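Local coordinates for protein Serpin48 (Tenebrio molitor, PDB 3OZQ) that inhibits the protease SPE with high specificity, as a serpin of insect innate immunity, at residues F189-V199 against F368-N376; A230-I240 against F350-K361. One frame throughout, in Å; residues are numbered along the deposited sequence.

Contact 1. Residues F189-V199 against F368-N376; sequences FHKSAKEVVQV and FAGRVTTLN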
loop_
_atom_site.group_PDB
_atom_site.type_symbol
_atom_site.label_atom_id
_atom_site.label_comp_id
_atom_site.label_asym_id
_atom_site.label_seq_id
_atom_site.Cartn_x
_atom_site.Cartn_y
_atom_site.Cartn_z
ATOM N N PHE A 189 -14.002 -11.860 18.967
ATOM C CA PHE A 189 -13.689 -11.740 17.554
ATOM C C PHE A 189 -13.709 -13.157 17.014
ATOM O O PHE A 189 -12.966 -14.019 17.479
ATOM C CB PHE A 189 -12.309 -11.090 17.330
ATOM C CG PHE A 189 -11.971 -10.859 15.871
ATOM C CD1 PHE A 189 -11.347 -11.837 15.125
ATOM C CD2 PHE A 189 -12.300 -9.666 15.244
ATOM C CE1 PHE A 189 -11.046 -11.627 13.782
ATOM C CE2 PHE A 189 -12.005 -9.452 13.903
ATOM C CZ PHE A 189 -11.381 -10.431 13.170
ATOM N N HIS A 190 -14.577 -13.411 16.050
ATOM C CA HIS A 190 -14.690 -14.745 15.485
ATOM C C HIS A 190 -13.809 -14.904 14.262
ATOM O O HIS A 190 -14.123 -14.369 13.210
ATOM C CB HIS A 190 -16.137 -15.022 15.084
ATOM C CG HIS A 190 -17.118 -14.800 16.188
ATOM N ND1 HIS A 190 -17.193 -15.627 17.290
ATOM C CD2 HIS A 190 -18.065 -13.849 16.363
ATOM C CE1 HIS A 190 -18.143 -15.191 18.098
ATOM N NE2 HIS A 190 -18.691 -14.116 17.557
ATOM N N LYS A 191 -12.721 -15.656 14.403
ATOM C CA LYS A 191 -11.849 -15.966 13.276
ATOM C C LYS A 191 -12.571 -16.907 12.318
ATOM O O LYS A 191 -12.225 -17.011 11.135
ATOM C CB LYS A 191 -10.554 -16.614 13.768
ATOM C CG LYS A 191 -9.805 -15.786 14.801
ATOM C CD LYS A 191 -8.558 -16.507 15.290
ATOM C CE LYS A 191 -7.911 -15.763 16.453
ATOM N NZ LYS A 191 -6.786 -16.538 17.084
ATOM N N SER A 192 -13.574 -17.595 12.859
ATOM C CA SER A 192 -14.455 -18.477 12.102
ATOM C C SER A 192 -15.544 -18.905 13.061
ATOM O O SER A 192 -15.507 -18.545 14.243
ATOM C CB SER A 192 -13.708 -19.699 11.561
ATOM O OG SER A 192 -13.130 -20.474 12.597
ATOM N N ALA A 193 -16.521 -19.655 12.566
ATOM C CA ALA A 193 -17.613 -20.111 13.419
ATOM C C ALA A 193 -17.070 -20.768 14.687
ATOM O O ALA A 193 -17.353 -20.317 15.793
ATOM C CB ALA A 193 -18.513 -21.067 12.664
ATOM N N LYS A 194 -16.255 -21.804 14.515
ATOM C CA LYS A 194 -15.829 -22.643 15.635
ATOM C C LYS A 194 -14.839 -22.008 16.624
ATOM O O LYS A 194 -14.746 -22.450 17.766
ATOM C CB LYS A 194 -15.276 -23.984 15.132
ATOM C CG LYS A 194 -15.102 -25.030 16.236
ATOM C CD LYS A 194 -14.272 -26.228 15.778
ATOM C CE LYS A 194 -14.045 -27.214 16.929
ATOM N NZ LYS A 194 -13.032 -28.269 16.598
ATOM N N GLU A 195 -14.095 -20.986 16.208
ATOM C CA GLU A 195 -13.124 -20.387 17.127
ATOM C C GLU A 195 -13.304 -18.886 17.377
ATOM O O GLU A 195 -13.476 -18.098 16.437
ATOM C CB GLU A 195 -11.686 -20.697 16.705
ATOM C CG GLU A 195 -11.314 -20.203 15.326
ATOM C CD GLU A 195 -9.809 -20.086 15.135
ATOM O OE1 GLU A 195 -9.056 -20.282 16.119
ATOM O OE2 GLU A 195 -9.380 -19.791 13.997
ATOM N N VAL A 196 -13.235 -18.512 18.656
ATOM C CA VAL A 196 -13.437 -17.135 19.112
ATOM C C VAL A 196 -12.263 -16.653 19.964
ATOM O O VAL A 196 -11.600 -17.450 20.637
ATOM C CB VAL A 196 -14.695 -17.026 19.995
ATOM C CG1 VAL A 196 -14.916 -15.586 20.448
ATOM C CG2 VAL A 196 -15.907 -17.569 19.265
ATOM N N VAL A 197 -12.020 -15.343 19.954
ATOM C CA VAL A 197 -11.021 -14.760 20.838
ATOM C C VAL A 197 -11.494 -13.444 21.458
ATOM O O VAL A 197 -12.435 -12.806 20.973
ATOM C CB VAL A 197 -9.672 -14.557 20.120
ATOM C CG1 VAL A 197 -9.805 -13.528 19.012
ATOM C CG2 VAL A 197 -8.599 -14.137 21.111
ATOM N N GLN A 198 -10.844 -13.052 22.548
ATOM C CA GLN A 198 -11.109 -11.774 23.190
ATOM C C GLN A 198 -9.997 -10.791 22.843
ATOM O O GLN A 198 -8.833 -11.014 23.172
ATOM C CB GLN A 198 -11.195 -11.953 24.700
ATOM C CG GLN A 198 -12.305 -12.882 25.131
ATOM C CD GLN A 198 -13.592 -12.147 25.395
ATOM O OE1 GLN A 198 -14.388 -11.927 24.490
ATOM N NE2 GLN A 198 -13.815 -11.769 26.656
ATOM N N VAL A 199 -10.351 -9.707 22.166
ATOM C CA VAL A 199 -9.348 -8.720 21.791
ATOM C C VAL A 199 -9.867 -7.326 22.085
ATOM O O VAL A 199 -11.060 -7.126 22.228
ATOM C CB VAL A 199 -8.964 -8.836 20.302
ATOM C CG1 VAL A 199 -8.496 -10.246 19.985
ATOM C CG2 VAL A 199 -10.140 -8.447 19.416
ATOM N N PHE A 368 -3.672 2.146 0.494
ATOM C CA PHE A 368 -3.324 0.904 1.171
ATOM C C PHE A 368 -4.533 -0.012 1.129
ATOM O O PHE A 368 -5.664 0.456 1.148
ATOM C CB PHE A 368 -3.011 1.161 2.644
ATOM C CG PHE A 368 -1.641 1.723 2.900
ATOM C CD1 PHE A 368 -0.536 0.886 2.959
ATOM C CD2 PHE A 368 -1.463 3.077 3.128
ATOM C CE1 PHE A 368 0.729 1.387 3.229
ATOM C CE2 PHE A 368 -0.193 3.593 3.393
ATOM C CZ PHE A 368 0.899 2.741 3.448
ATOM N N ALA A 369 -4.289 -1.314 1.059
ATOM C CA ALA A 369 -5.353 -2.290 1.170
ATOM C C ALA A 369 -4.830 -3.491 1.958
ATOM O O ALA A 369 -3.628 -3.714 2.027
ATOM C CB ALA A 369 -5.835 -2.709 -0.187
ATOM N N GLY A 370 -5.725 -4.245 2.569
ATOM C CA GLY A 370 -5.291 -5.400 3.329
ATOM C C GLY A 370 -6.452 -6.117 3.977
ATOM O O GLY A 370 -7.618 -5.871 3.675
ATOM N N ARG A 371 -6.117 -7.026 4.879
ATOM C CA ARG A 371 -7.127 -7.822 5.515
ATOM C C ARG A 371 -6.665 -8.199 6.907
ATOM O O ARG A 371 -5.461 -8.196 7.213
ATOM C CB ARG A 371 -7.404 -9.071 4.689
ATOM C CG ARG A 371 -6.363 -10.118 4.843
ATOM C CD ARG A 371 -6.676 -11.308 3.996
ATOM N NE ARG A 371 -5.665 -12.334 4.176
ATOM C CZ ARG A 371 -5.834 -13.604 3.840
ATOM N NH1 ARG A 371 -6.983 -13.993 3.303
ATOM N NH2 ARG A 371 -4.860 -14.482 4.045
ATOM N N VAL A 372 -7.649 -8.482 7.754
ATOM C CA VAL A 372 -7.421 -9.015 9.077
ATOM C C VAL A 372 -8.250 -10.292 9.170
ATOM O O VAL A 372 -9.465 -10.258 8.955
ATOM C CB VAL A 372 -7.950 -8.058 10.151
ATOM C CG1 VAL A 372 -7.894 -8.736 11.531
ATOM C CG2 VAL A 372 -7.178 -6.744 10.131
ATOM N N THR A 373 -7.594 -11.412 9.449
ATOM C CA THR A 373 -8.282 -12.681 9.636
ATOM C C THR A 373 -8.009 -13.187 11.043
ATOM O O THR A 373 -8.608 -14.171 11.482
ATOM C CB THR A 373 -7.776 -13.766 8.670
ATOM O OG1 THR A 373 -6.451 -14.152 9.056
ATOM C CG2 THR A 373 -7.773 -13.260 7.230
ATOM N N THR A 374 -7.099 -12.518 11.743
ATOM C CA THR A 374 -6.676 -12.971 13.060
ATOM C C THR A 374 -6.237 -11.805 13.943
ATOM O O THR A 374 -5.605 -10.862 13.471
ATOM C CB THR A 374 -5.523 -13.997 12.946
ATOM O OG1 THR A 374 -5.524 -14.852 14.091
ATOM C CG2 THR A 374 -4.176 -13.290 12.859
ATOM N N LEU A 375 -6.585 -11.881 15.226
ATOM C CA LEU A 375 -6.258 -10.850 16.206
ATOM C C LEU A 375 -5.915 -11.571 17.490
ATOM O O LEU A 375 -6.258 -12.738 17.644
ATOM C CB LEU A 375 -7.465 -9.944 16.457
ATOM C CG LEU A 375 -7.544 -8.560 15.802
ATOM C CD1 LEU A 375 -6.589 -8.437 14.622
ATOM C CD2 LEU A 375 -8.989 -8.213 15.409
ATOM N N ASN A 376 -5.261 -10.883 18.421
ATOM C CA ASN A 376 -4.997 -11.461 19.745
ATOM C C ASN A 376 -5.253 -10.466 20.882
ATOM O O ASN A 376 -5.294 -10.812 22.068
ATOM C CB ASN A 376 -3.580 -12.044 19.825
ATOM C CG ASN A 376 -2.501 -10.975 19.788
ATOM O OD1 ASN A 376 -1.309 -11.280 19.857
ATOM N ND2 ASN A 376 -2.913 -9.714 19.686
ATOM O OXT ASN A 376 -5.445 -9.275 20.629
#
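L375 lays its CD2 methyl over one face of the F189 ring, 3.7 Å from CD2 to the ring centroid and 19° off the normal, a CH-pi contact displaced toward the CD2-CE2 side of the ring. This is the serpin C-terminal tail, just past the last strand of the fold, running along the hairpin of strands 185-190 and 196-205. The hairpin holds itself together: F189 N gives a hydrogen bond to V197 O at 2.7 Å, and V197 N returns one to F189 O, so F189 and V197 face each other as a hydrogen-bonded antiparallel pair. Across to the tail the two segments share no such bond, and the contact rests on shape. L375 meets the F189 ring and V199 at about right angles; its torsions, chi1 -102° and chi2 18°, lie off the staggered values and carry CD2 onto the ring. Its CB makes a separate apolar contact with V199 CG1 at 3.7 Å. At the strand end of the tail, V372 CG1 reaches F189 CZ at 4.2 Å, coming at the ring obliquely. On the outer side K191 stretches its extended chain past T373 and T374, its CE lying 3.5 Å from T374 OG1 and 3.6 Å from L375 O, so the methylenes cover the tail backbone. Behind, P269 of strand 260-278 touches both F189 and L375. N33 holds the tail through T373 N and T374 O; just before it, in the strand, R371 forms a salt bridge with E247. Not every polar atom is served, since L375 N is buried with no partner in the model. At the very end, the terminal carboxylate meets a methyl, N376 OXT lying 3.3 Å from V199 CG1.

Contact 2. Residues A230-I240 against F350-K361; sequences ASLTIVLSNQI and FIVDHPFIFYIK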
loop_
_atom_site.group_PDB
_atom_site.type_symbol
_atom_site.label_atom_id
_atom_site.label_comp_id
_atom_site.label_asym_id
_atom_site.label_seq_id
_atom_site.Cartn_x
_atom_site.Cartn_y
_atom_site.Cartn_z
ATOM N N ALA A 230 -9.129 12.049 3.934
ATOM C CA ALA A 230 -8.759 10.647 3.798
ATOM C C ALA A 230 -9.818 9.770 4.465
ATOM O O ALA A 230 -10.668 10.273 5.212
ATOM C CB ALA A 230 -7.417 10.416 4.440
ATOM N N SER A 231 -9.777 8.465 4.212
ATOM C CA SER A 231 -10.724 7.571 4.888
ATOM C C SER A 231 -10.226 6.131 4.990
ATOM O O SER A 231 -9.367 5.708 4.220
ATOM C CB SER A 231 -12.088 7.618 4.203
ATOM O OG SER A 231 -12.043 6.991 2.934
ATOM N N LEU A 232 -10.740 5.401 5.978
ATOM C CA LEU A 232 -10.518 3.963 6.098
ATOM C C LEU A 232 -11.834 3.240 5.847
ATOM O O LEU A 232 -12.824 3.472 6.550
ATOM C CB LEU A 232 -9.984 3.596 7.483
ATOM C CG LEU A 232 -9.831 2.080 7.664
ATOM C CD1 LEU A 232 -8.578 1.661 6.977
ATOM C CD2 LEU A 232 -9.793 1.631 9.129
ATOM N N THR A 233 -11.865 2.395 4.825
ATOM C CA THR A 233 -13.079 1.673 4.466
ATOM C C THR A 233 -12.979 0.199 4.871
ATOM O O THR A 233 -12.037 -0.490 4.469
ATOM C CB THR A 233 -13.349 1.744 2.936
ATOM O OG1 THR A 233 -13.642 3.095 2.542
ATOM C CG2 THR A 233 -14.509 0.839 2.544
ATOM N N ILE A 234 -13.952 -0.272 5.659
ATOM C CA ILE A 234 -14.039 -1.682 6.041
ATOM C C ILE A 234 -15.070 -2.356 5.155
ATOM O O ILE A 234 -16.156 -1.817 4.947
ATOM C CB ILE A 234 -14.517 -1.846 7.516
ATOM C CG1 ILE A 234 -13.719 -0.936 8.454
ATOM C CG2 ILE A 234 -14.472 -3.301 7.954
ATOM C CD1 ILE A 234 -12.246 -1.165 8.387
ATOM N N VAL A 235 -14.729 -3.518 4.620
ATOM C CA VAL A 235 -15.677 -4.342 3.888
ATOM C C VAL A 235 -15.948 -5.588 4.721
ATOM O O VAL A 235 -15.078 -6.448 4.884
ATOM C CB VAL A 235 -15.165 -4.740 2.496
ATOM C CG1 VAL A 235 -16.227 -5.551 1.760
ATOM C CG2 VAL A 235 -14.779 -3.501 1.688
ATOM N N LEU A 236 -17.168 -5.661 5.250
ATOM C CA LEU A 236 -17.545 -6.656 6.240
ATOM C C LEU A 236 -18.591 -7.618 5.691
ATOM O O LEU A 236 -19.711 -7.219 5.416
ATOM C CB LEU A 236 -18.113 -5.935 7.454
ATOM C CG LEU A 236 -18.504 -6.791 8.649
ATOM C CD1 LEU A 236 -17.273 -7.520 9.190
ATOM C CD2 LEU A 236 -19.154 -5.924 9.724
ATOM N N SER A 237 -18.225 -8.885 5.521
ATOM C CA SER A 237 -19.196 -9.857 5.035
ATOM C C SER A 237 -20.307 -10.066 6.062
ATOM O O SER A 237 -20.072 -10.012 7.277
ATOM C CB SER A 237 -18.531 -11.180 4.674
ATOM O OG SER A 237 -17.955 -11.809 5.807
ATOM N N ASN A 238 -21.521 -10.289 5.568
ATOM C CA ASN A 238 -22.672 -10.501 6.446
ATOM C C ASN A 238 -22.547 -11.786 7.251
ATOM O O ASN A 238 -23.031 -11.871 8.374
ATOM C CB ASN A 238 -23.986 -10.465 5.656
ATOM C CG ASN A 238 -24.436 -9.048 5.343
ATOM O OD1 ASN A 238 -24.240 -8.131 6.148
ATOM N ND2 ASN A 238 -25.040 -8.857 4.169
ATOM N N GLN A 239 -21.877 -12.779 6.682
ATOM C CA GLN A 239 -21.641 -14.028 7.389
ATOM C C GLN A 239 -20.239 -14.104 8.007
ATOM O O GLN A 239 -19.267 -13.592 7.447
ATOM C CB GLN A 239 -21.907 -15.216 6.462
ATOM C CG GLN A 239 -23.396 -15.459 6.218
ATOM C CD GLN A 239 -24.183 -15.559 7.520
ATOM O OE1 GLN A 239 -23.718 -16.154 8.497
ATOM N NE2 GLN A 239 -25.366 -14.954 7.545
ATOM N N ILE A 240 -20.149 -14.744 9.167
ATOM C CA ILE A 240 -18.895 -14.844 9.910
ATOM C C ILE A 240 -17.710 -15.273 9.044
ATOM O O ILE A 240 -16.623 -14.706 9.154
ATOM C CB ILE A 240 -19.021 -15.818 11.107
ATOM C CG1 ILE A 240 -20.104 -15.348 12.083
ATOM C CG2 ILE A 240 -17.684 -15.966 11.830
ATOM C CD1 ILE A 240 -19.697 -14.160 12.934
ATOM N N PHE A 350 -22.630 -1.803 12.777
ATOM C CA PHE A 350 -21.426 -2.211 12.052
ATOM C C PHE A 350 -20.425 -2.756 13.057
ATOM O O PHE A 350 -19.553 -2.040 13.549
ATOM C CB PHE A 350 -20.836 -1.056 11.253
ATOM C CG PHE A 350 -19.838 -1.488 10.199
ATOM C CD1 PHE A 350 -20.262 -1.901 8.936
ATOM C CD2 PHE A 350 -18.486 -1.475 10.467
ATOM C CE1 PHE A 350 -19.331 -2.305 7.955
ATOM C CE2 PHE A 350 -17.541 -1.869 9.487
ATOM C CZ PHE A 350 -17.972 -2.289 8.238
ATOM N N ILE A 351 -20.589 -4.034 13.370
ATOM C CA ILE A 351 -19.778 -4.700 14.376
ATOM C C ILE A 351 -18.750 -5.564 13.681
ATOM O O ILE A 351 -19.073 -6.602 13.093
ATOM C CB ILE A 351 -20.666 -5.539 15.349
ATOM C CG1 ILE A 351 -21.691 -4.623 16.024
ATOM C CG2 ILE A 351 -19.814 -6.297 16.382
ATOM C CD1 ILE A 351 -22.912 -5.359 16.569
ATOM N N VAL A 352 -17.503 -5.103 13.727
ATOM C CA VAL A 352 -16.411 -5.772 13.042
ATOM C C VAL A 352 -15.809 -6.827 13.965
ATOM O O VAL A 352 -14.861 -6.560 14.702
ATOM C CB VAL A 352 -15.343 -4.757 12.584
ATOM C CG1 VAL A 352 -14.315 -5.436 11.688
ATOM C CG2 VAL A 352 -15.999 -3.565 11.859
ATOM N N ASP A 353 -16.363 -8.035 13.909
ATOM C CA ASP A 353 -16.091 -9.057 14.921
ATOM C C ASP A 353 -15.818 -10.388 14.262
ATOM O O ASP A 353 -15.974 -11.445 14.871
ATOM C CB ASP A 353 -17.266 -9.172 15.904
ATOM C CG ASP A 353 -18.468 -9.894 15.307
ATOM O OD1 ASP A 353 -18.559 -10.006 14.066
ATOM O OD2 ASP A 353 -19.339 -10.346 16.089
ATOM N N HIS A 354 -15.425 -10.309 12.996
ATOM C CA HIS A 354 -14.955 -11.441 12.210
ATOM C C HIS A 354 -14.096 -10.852 11.077
ATOM O O HIS A 354 -14.060 -9.634 10.917
ATOM C CB HIS A 354 -16.127 -12.276 11.675
ATOM C CG HIS A 354 -17.132 -11.490 10.887
ATOM N ND1 HIS A 354 -18.038 -10.635 11.476
ATOM C CD2 HIS A 354 -17.392 -11.455 9.560
ATOM C CE1 HIS A 354 -18.804 -10.098 10.545
ATOM N NE2 HIS A 354 -18.432 -10.578 9.373
ATOM N N PRO A 355 -13.395 -11.706 10.319
ATOM C CA PRO A 355 -12.402 -11.254 9.327
ATOM C C PRO A 355 -12.953 -10.298 8.268
ATOM O O PRO A 355 -14.074 -10.471 7.788
ATOM C CB PRO A 355 -11.937 -12.556 8.687
ATOM C CG PRO A 355 -12.071 -13.555 9.781
ATOM C CD PRO A 355 -13.343 -13.168 10.500
ATOM N N PHE A 356 -12.159 -9.293 7.917
ATOM C CA PHE A 356 -12.605 -8.225 7.033
ATOM C C PHE A 356 -11.475 -7.706 6.139
ATOM O O PHE A 356 -10.305 -7.881 6.448
ATOM C CB PHE A 356 -13.156 -7.068 7.851
ATOM C CG PHE A 356 -12.175 -6.482 8.830
ATOM C CD1 PHE A 356 -11.473 -5.332 8.525
ATOM C CD2 PHE A 356 -11.969 -7.070 10.064
ATOM C CE1 PHE A 356 -10.581 -4.785 9.431
ATOM C CE2 PHE A 356 -11.077 -6.525 10.975
ATOM C CZ PHE A 356 -10.380 -5.388 10.659
ATOM N N ILE A 357 -11.859 -7.055 5.044
ATOM C CA ILE A 357 -10.941 -6.333 4.178
ATOM C C ILE A 357 -11.037 -4.858 4.560
ATOM O O ILE A 357 -12.094 -4.398 4.977
ATOM C CB ILE A 357 -11.359 -6.517 2.701
ATOM C CG1 ILE A 357 -11.172 -7.971 2.265
ATOM C CG2 ILE A 357 -10.628 -5.547 1.774
ATOM C CD1 ILE A 357 -11.698 -8.249 0.860
ATOM N N PHE A 358 -9.939 -4.120 4.433
ATOM C CA PHE A 358 -9.958 -2.679 4.645
ATOM C C PHE A 358 -9.089 -1.990 3.604
ATOM O O PHE A 358 -8.221 -2.612 2.989
ATOM C CB PHE A 358 -9.429 -2.315 6.025
ATOM C CG PHE A 358 -7.998 -2.684 6.221
ATOM C CD1 PHE A 358 -6.980 -1.838 5.800
ATOM C CD2 PHE A 358 -7.659 -3.901 6.785
ATOM C CE1 PHE A 358 -5.647 -2.189 5.968
ATOM C CE2 PHE A 358 -6.340 -4.251 6.955
ATOM C CZ PHE A 358 -5.325 -3.399 6.533
ATOM N N TYR A 359 -9.317 -0.697 3.414
ATOM C CA TYR A 359 -8.459 0.069 2.533
ATOM C C TYR A 359 -8.517 1.545 2.855
ATOM O O TYR A 359 -9.551 2.062 3.274
ATOM C CB TYR A 359 -8.749 -0.211 1.045
ATOM C CG TYR A 359 -10.129 0.185 0.534
ATOM C CD1 TYR A 359 -11.129 -0.770 0.369
ATOM C CD2 TYR A 359 -10.408 1.497 0.163
ATOM C CE1 TYR A 359 -12.382 -0.425 -0.119
ATOM C CE2 TYR A 359 -11.671 1.856 -0.322
ATOM C CZ TYR A 359 -12.643 0.884 -0.461
ATOM O OH TYR A 359 -13.885 1.214 -0.948
ATOM N N ILE A 360 -7.382 2.210 2.675
ATOM C CA ILE A 360 -7.274 3.631 2.941
ATOM C C ILE A 360 -7.326 4.372 1.603
ATOM O O ILE A 360 -6.590 4.027 0.668
ATOM C CB ILE A 360 -5.952 3.954 3.663
ATOM C CG1 ILE A 360 -5.972 3.406 5.099
ATOM C CG2 ILE A 360 -5.709 5.448 3.710
ATOM C CD1 ILE A 360 -4.786 3.831 5.888
ATOM N N LYS A 361 -8.201 5.371 1.512
ATOM C CA LYS A 361 -8.315 6.204 0.307
ATOM C C LYS A 361 -7.938 7.629 0.611
ATOM O O LYS A 361 -8.220 8.140 1.695
ATOM C CB LYS A 361 -9.739 6.242 -0.241
ATOM C CG LYS A 361 -10.178 5.072 -1.082
ATOM C CD LYS A 361 -11.545 5.362 -1.741
ATOM C CE LYS A 361 -12.621 5.659 -0.693
ATOM N NZ LYS A 361 -13.984 5.898 -1.282
HETATM O O HOH W 1 -11.284 4.380 2.317
HETATM O O HOH W 2 -15.155 3.528 0.269
HETATM O O HOH W 3 -15.636 -9.867 5.791
HETATM O O HOH W 4 -14.806 -13.763 7.177
#
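I234 fills the apolar centre, its CB at the edge of the F350 ring, 3.6 Å from CZ, its CG2 against F356 CD1 and its CD1 against F358 CB. L236 sets CD2 over the centre of the F350 ring, 4.1 Å from the centroid. I234 and F358 lie on one face of an antiparallel ladder in serpin sheet B, with F350 packed against I234 and L236; T233 N to Y359 O (2.8 Å) and V235 N to I357 O are almost straight backbone bonds of this ladder. On the other face T233 and Y359 lie side by side, T233 CB over the tyrosine ring. Here a water bonded to T233 OG1, Y359 OH and K361 NZ leads to the polar end.

At the opposite end H354, with chi1 55°, has its ring turned to S237, where NE2 donates to S237 O at 2.7 Å. Its ND1 donates to D353 OD1; both bonds lie near the ring plane, consistent with a protonated imidazole, while L236 CD1 covers one face. Replacing the imidazole by the methyl of an alanine is likely to leave S237 O and the D353 carboxylate without these donors and to open a gap beside L236 CD1.

Strand 231-237 lies between strands 219-225 and 356-362, and the latter pairs onward with 365-372; helix 243-248 packs L246 on V235 and L243 on I357.

Overall arrangement
Contact 2 is the buried one, its centre about 17 Å from the centre of the chain; contact 1 lies farther out, about 21 Å, and is only partly buried. Strands 356-362 and 365-372 are consecutive and neighbours in the sheet, so 350-361 of contact 2 leads straight into 368-376 of contact 1. F368 O lies 2.9 Å from I360 N, a probable hydrogen bond between those strands, and H190 N makes a similar approach to D353 O near the hairpin. Chemistry follows place: contact 2 has a backbone ladder, side-chain hydrogen bonds and bridging waters, whereas contact 1, with no hydrogen bond between its segments, joins the C-terminal tail to a hairpin mainly by apolar overlap.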